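PDB 6C62: 1-carboxybiuret hydrolase subunit AtzE from Pseudomonas sp., which hydrolyses 1-carboxybiuret to urea-1,3-dicarboxylate and ammonia, a step of atrazine degradation carried out by a member of the amidase family. Local coordinates for residues I35-C40 and G155-A160; E44-E49 and V113-L118. All coordinates share one frame; numbering follows the deposited sequence.

Contact 1. Residues I35-C40 and G155-A160; sequences INAFTC and GAAIAA
The end of helix 17-35 and the turn leading into strand 38-41 of the amidase sheet pack here, through I35, A37 and F38, on the alanine face of helix 152-159. In I35, chi1 of -60° puts CG1 beside the backbone N and CG2 anti to it; CG2 meets CB of A156 at 3.7 Å, while CG1 lies alongside CB of A160 at 4.3 Å. Next, CB of A37 points at the helix and touches two of its methyls, 4.2 Å from CB of A156 and 4.3 Å from CB of A157. Such small side chains let the backbones draw near, with CA of A37 only 5.8 Å from CA of A157. F38 brings its CE1 to 4.3 Å from CB of A157, an oblique approach. The side chains that meet are all apolar; D32 accepts the backbone N-H groups of A37 and F38, and T137 OG1 bonds N36 O. A157 lies about 10 Å, side chain to side chain, from K74, a probable charge-relay residue, which makes this structural packing near the probable active site. T39 and C40 share G117 of strand 113-118 as partner, a classic beta bulge. The contact joins the start of the outermost strand to helix 152-159.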
loop_
_atom_site.group_PDB
_atom_site.type_symbol
_atom_site.label_atom_id
_atom_site.label_comp_id
_atom_site.label_asym_id
_atom_site.label_seq_id
_atom_site.Cartn_x
_atom_site.Cartn_y
_atom_site.Cartn_z
ATOM N N ILE A 35 -31.738 -6.366 -25.698
ATOM C CA ILE A 35 -30.976 -5.535 -24.732
ATOM C C ILE A 35 -29.643 -6.219 -24.409
ATOM O O ILE A 35 -28.616 -5.550 -24.281
ATOM C CB ILE A 35 -31.790 -5.293 -23.467
ATOM C CG1 ILE A 35 -33.128 -4.551 -23.788
ATOM C CG2 ILE A 35 -30.982 -4.518 -22.423
ATOM C CD1 ILE A 35 -32.956 -3.325 -24.623
ATOM N N ASN A 36 -29.658 -7.546 -24.288
ATOM C CA ASN A 36 -28.481 -8.352 -23.982
ATOM C C ASN A 36 -27.801 -7.904 -22.655
ATOM O O ASN A 36 -26.612 -7.720 -22.595
ATOM C CB ASN A 36 -27.484 -8.332 -25.152
ATOM C CG ASN A 36 -26.395 -9.372 -25.011
ATOM O OD1 ASN A 36 -26.686 -10.508 -24.726
ATOM N ND2 ASN A 36 -25.130 -8.998 -25.284
ATOM N N ALA A 37 -28.607 -7.707 -21.626
ATOM C CA ALA A 37 -28.112 -7.388 -20.281
ATOM C C ALA A 37 -27.727 -8.635 -19.514
ATOM O O ALA A 37 -26.795 -8.551 -18.719
ATOM C CB ALA A 37 -29.140 -6.609 -19.503
ATOM N N PHE A 38 -28.368 -9.778 -19.732
ATOM C CA PHE A 38 -28.084 -10.987 -18.962
ATOM C C PHE A 38 -27.106 -11.951 -19.620
ATOM O O PHE A 38 -27.213 -12.216 -20.799
ATOM C CB PHE A 38 -29.363 -11.773 -18.660
ATOM C CG PHE A 38 -30.154 -11.227 -17.514
ATOM C CD1 PHE A 38 -30.924 -10.096 -17.671
ATOM C CD2 PHE A 38 -30.114 -11.858 -16.282
ATOM C CE1 PHE A 38 -31.677 -9.576 -16.617
ATOM C CE2 PHE A 38 -30.841 -11.371 -15.218
ATOM C CZ PHE A 38 -31.634 -10.200 -15.383
ATOM N N THR A 39 -26.172 -12.524 -18.882
ATOM C CA THR A 39 -25.344 -13.600 -19.371
ATOM C C THR A 39 -25.719 -14.916 -18.765
ATOM O O THR A 39 -25.204 -15.963 -19.241
ATOM C CB THR A 39 -23.837 -13.378 -19.081
ATOM O OG1 THR A 39 -23.595 -13.083 -17.681
ATOM C CG2 THR A 39 -23.324 -12.210 -19.915
ATOM N N CYS A 40 -26.503 -14.912 -17.684
ATOM C CA CYS A 40 -26.944 -16.141 -17.099
ATOM C C CYS A 40 -28.210 -15.948 -16.293
ATOM O O CYS A 40 -28.362 -14.922 -15.650
ATOM C CB CYS A 40 -25.776 -16.727 -16.365
ATOM S SG CYS A 40 -25.843 -16.675 -14.644
ATOM N N GLY A 155 -27.034 -1.409 -15.492
ATOM C CA GLY A 155 -27.864 -0.243 -15.824
ATOM C C GLY A 155 -29.024 -0.595 -16.774
ATOM O O GLY A 155 -30.149 -0.145 -16.582
ATOM N N ALA A 156 -28.739 -1.383 -17.791
ATOM C CA ALA A 156 -29.754 -1.719 -18.805
ATOM C C ALA A 156 -30.860 -2.558 -18.236
ATOM O O ALA A 156 -32.004 -2.336 -18.575
ATOM C CB ALA A 156 -29.144 -2.418 -20.001
ATOM N N ALA A 157 -30.539 -3.506 -17.370
ATOM C CA ALA A 157 -31.602 -4.342 -16.798
ATOM C C ALA A 157 -32.625 -3.514 -16.050
ATOM O O ALA A 157 -33.833 -3.867 -16.078
ATOM C CB ALA A 157 -31.052 -5.435 -15.886
ATOM N N ILE A 158 -32.185 -2.437 -15.396
ATOM C CA ILE A 158 -33.111 -1.596 -14.652
ATOM C C ILE A 158 -33.914 -0.703 -15.617
ATOM O O ILE A 158 -35.130 -0.660 -15.507
ATOM C CB ILE A 158 -32.425 -0.742 -13.599
ATOM C CG1 ILE A 158 -31.748 -1.699 -12.586
ATOM C CG2 ILE A 158 -33.415 0.181 -12.918
ATOM C CD1 ILE A 158 -30.741 -1.005 -11.834
ATOM N N ALA A 159 -33.265 -0.121 -16.629
ATOM C CA ALA A 159 -33.948 0.790 -17.519
ATOM C C ALA A 159 -34.940 0.027 -18.423
ATOM O O ALA A 159 -35.918 0.576 -18.822
ATOM C CB ALA A 159 -32.990 1.562 -18.350
ATOM N N ALA A 160 -34.693 -1.227 -18.697
ATOM C CA ALA A 160 -35.603 -2.066 -19.481
ATOM C C ALA A 160 -36.738 -2.631 -18.639
ATOM O O ALA A 160 -37.543 -3.374 -19.194
ATOM C CB ALA A 160 -34.820 -3.230 -20.089
#

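Contact 2. Residues E44-E49 and V113-L118; sequences ERARAE and VLLGGL
E49 and A46 lie against V113 and L114 where helix 44-49 runs almost antiparallel to strand 113-118, the short axes making 172° and approaching to 7.0 Å. The polar link is a nearly straight bond (173°) from the backbone N of L114 to OE1 of E49 at 2.8 Å, arriving almost along the carboxylate C-O axis. A strand N-H is thereby satisfied by a helix side chain. The second oxygen, OE2, takes NE of R45 at 2.8 Å in a salt bridge, met from above the carboxylate plane, with a weak bond from NH2 beside it. R45 leaves its helix with CG anti to the backbone N (chi1 -178°) and runs extended, which lays its guanidinium over L114: CD2 stands above the centre of one face, 3.7 Å from CZ. A further salt bridge to D100 engages NH1, and the two carboxylates, E49 and D100, probably offset its positive charge and fix its rotation. Small methyl contacts complete the joint. The methyl of A46 makes an apolar contact with CD1 of L115 at 3.8 Å. Two methyls also approach carbonyl oxygens: CB of A46 lies 3.4 Å from O of L114, and CG1 of V113 lies 3.4 Å from O of A46. With helix 17-35 touching A46 and L115, and helix 102-109 touching R45 and E49, this is helix-on-sheet packing of the layered alpha/beta amidase fold, secured by a side-chain-to-backbone bond.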
loop_
_atom_site.group_PDB
_atom_site.type_symbol
_atom_site.label_atom_id
_atom_site.label_comp_id
_atom_site.label_asym_id
_atom_site.label_seq_id
_atom_site.Cartn_x
_atom_site.Cartn_y
_atom_site.Cartn_z
ATOM N N GLU A 44 -34.091 -21.647 -11.590
ATOM C CA GLU A 44 -34.403 -22.573 -10.533
ATOM C C GLU A 44 -34.154 -21.945 -9.131
ATOM O O GLU A 44 -34.981 -22.069 -8.230
ATOM C CB GLU A 44 -33.561 -23.859 -10.700
ATOM C CG GLU A 44 -33.972 -24.981 -9.760
ATOM C CD GLU A 44 -33.135 -26.276 -9.865
ATOM O OE1 GLU A 44 -32.528 -26.501 -10.925
ATOM O OE2 GLU A 44 -33.087 -27.054 -8.880
ATOM N N ARG A 45 -33.025 -21.282 -8.967
ATOM C CA ARG A 45 -32.752 -20.562 -7.744
ATOM C C ARG A 45 -33.772 -19.458 -7.463
ATOM O O ARG A 45 -34.228 -19.312 -6.342
ATOM C CB ARG A 45 -31.353 -19.976 -7.764
ATOM C CG ARG A 45 -31.009 -19.255 -6.493
ATOM C CD ARG A 45 -29.686 -18.573 -6.644
ATOM N NE ARG A 45 -29.442 -17.662 -5.536
ATOM C CZ ARG A 45 -28.286 -17.440 -4.974
ATOM N NH1 ARG A 45 -27.176 -18.031 -5.400
ATOM N NH2 ARG A 45 -28.259 -16.588 -3.963
ATOM N N ALA A 46 -34.097 -18.653 -8.451
ATOM C CA ALA A 46 -35.051 -17.598 -8.278
ATOM C C ALA A 46 -36.389 -18.130 -7.799
ATOM O O ALA A 46 -37.010 -17.550 -6.919
ATOM C CB ALA A 46 -35.251 -16.872 -9.575
ATOM N N ARG A 47 -36.854 -19.197 -8.440
ATOM C CA ARG A 47 -38.149 -19.735 -8.099
ATOM C C ARG A 47 -38.156 -20.305 -6.672
ATOM O O ARG A 47 -39.155 -20.116 -5.977
ATOM C CB ARG A 47 -38.619 -20.801 -9.100
ATOM C CG ARG A 47 -38.983 -20.178 -10.415
ATOM C CD ARG A 47 -39.139 -21.180 -11.555
ATOM N NE ARG A 47 -39.815 -20.576 -12.694
ATOM C CZ ARG A 47 -39.744 -21.020 -13.944
ATOM N NH1 ARG A 47 -39.023 -22.098 -14.244
ATOM N NH2 ARG A 47 -40.392 -20.384 -14.891
ATOM N N ALA A 48 -37.070 -20.964 -6.267
ATOM C CA ALA A 48 -36.996 -21.524 -4.903
ATOM C C ALA A 48 -36.903 -20.406 -3.870
ATOM O O ALA A 48 -37.519 -20.529 -2.797
ATOM C CB ALA A 48 -35.824 -22.452 -4.735
ATOM N N GLU A 49 -36.182 -19.316 -4.167
ATOM C CA GLU A 49 -36.122 -18.176 -3.251
ATOM C C GLU A 49 -37.470 -17.492 -3.048
ATOM O O GLU A 49 -37.855 -17.153 -1.895
ATOM C CB GLU A 49 -35.036 -17.158 -3.634
ATOM C CG GLU A 49 -33.606 -17.643 -3.326
ATOM C CD GLU A 49 -32.469 -16.727 -3.888
ATOM O OE1 GLU A 49 -32.712 -15.856 -4.768
ATOM O OE2 GLU A 49 -31.281 -16.906 -3.501
ATOM N N VAL A 113 -34.462 -11.839 -4.238
ATOM C CA VAL A 113 -34.528 -12.995 -5.134
ATOM C C VAL A 113 -33.653 -12.802 -6.365
ATOM O O VAL A 113 -33.904 -11.898 -7.220
ATOM C CB VAL A 113 -35.999 -13.210 -5.582
ATOM C CG1 VAL A 113 -36.109 -14.308 -6.621
ATOM C CG2 VAL A 113 -36.858 -13.552 -4.361
ATOM N N LEU A 114 -32.660 -13.682 -6.525
ATOM C CA LEU A 114 -31.645 -13.502 -7.538
ATOM C C LEU A 114 -32.059 -14.098 -8.874
ATOM O O LEU A 114 -32.320 -15.308 -8.954
ATOM C CB LEU A 114 -30.315 -14.138 -7.082
ATOM C CG LEU A 114 -29.186 -14.119 -8.118
ATOM C CD1 LEU A 114 -28.724 -12.727 -8.315
ATOM C CD2 LEU A 114 -28.037 -14.942 -7.630
ATOM N N LEU A 115 -32.051 -13.271 -9.914
ATOM C CA LEU A 115 -32.440 -13.682 -11.243
ATOM C C LEU A 115 -31.284 -14.012 -12.169
ATOM O O LEU A 115 -31.493 -14.752 -13.187
ATOM C CB LEU A 115 -33.312 -12.616 -11.892
ATOM C CG LEU A 115 -34.803 -12.838 -11.695
ATOM C CD1 LEU A 115 -35.274 -13.157 -10.298
ATOM C CD2 LEU A 115 -35.428 -11.540 -12.100
ATOM N N GLY A 116 -30.081 -13.499 -11.868
ATOM C CA GLY A 116 -28.904 -14.007 -12.551
ATOM C C GLY A 116 -27.770 -13.012 -12.700
ATOM O O GLY A 116 -27.649 -12.070 -11.889
ATOM N N GLY A 117 -26.930 -13.288 -13.696
ATOM C CA GLY A 117 -25.655 -12.571 -13.902
ATOM C C GLY A 117 -25.755 -11.679 -15.136
ATOM O O GLY A 117 -26.407 -12.046 -16.123
ATOM N N LEU A 118 -25.106 -10.526 -15.072
ATOM C CA LEU A 118 -25.216 -9.464 -16.067
ATOM C C LEU A 118 -23.925 -9.163 -16.816
ATOM O O LEU A 118 -22.816 -9.202 -16.261
ATOM C CB LEU A 118 -25.713 -8.165 -15.396
ATOM C CG LEU A 118 -27.007 -8.307 -14.634
ATOM C CD1 LEU A 118 -27.263 -7.028 -13.887
ATOM C CD2 LEU A 118 -28.183 -8.624 -15.548
#

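In the fold
From the N terminus, the end of helix 17-35 and the turn after it enter contact 1, strand 38-41 follows, and helix 43-58 begins one residue later, bringing in residues 44-49. Contact 2 closes first, when the chain returns as strand 113-118; contact 1 closes later, at helix 152-159, and its longer loop therefore encloses the shorter one. The two meet directly in the sheet, where strands 38-41 and 113-118 are antiparallel neighbours and T39 N probably bonds G117 O at 2.8 Å. Together they tie the edge strand, with the helices before and after it, to strand 113-118 and helix 152-159.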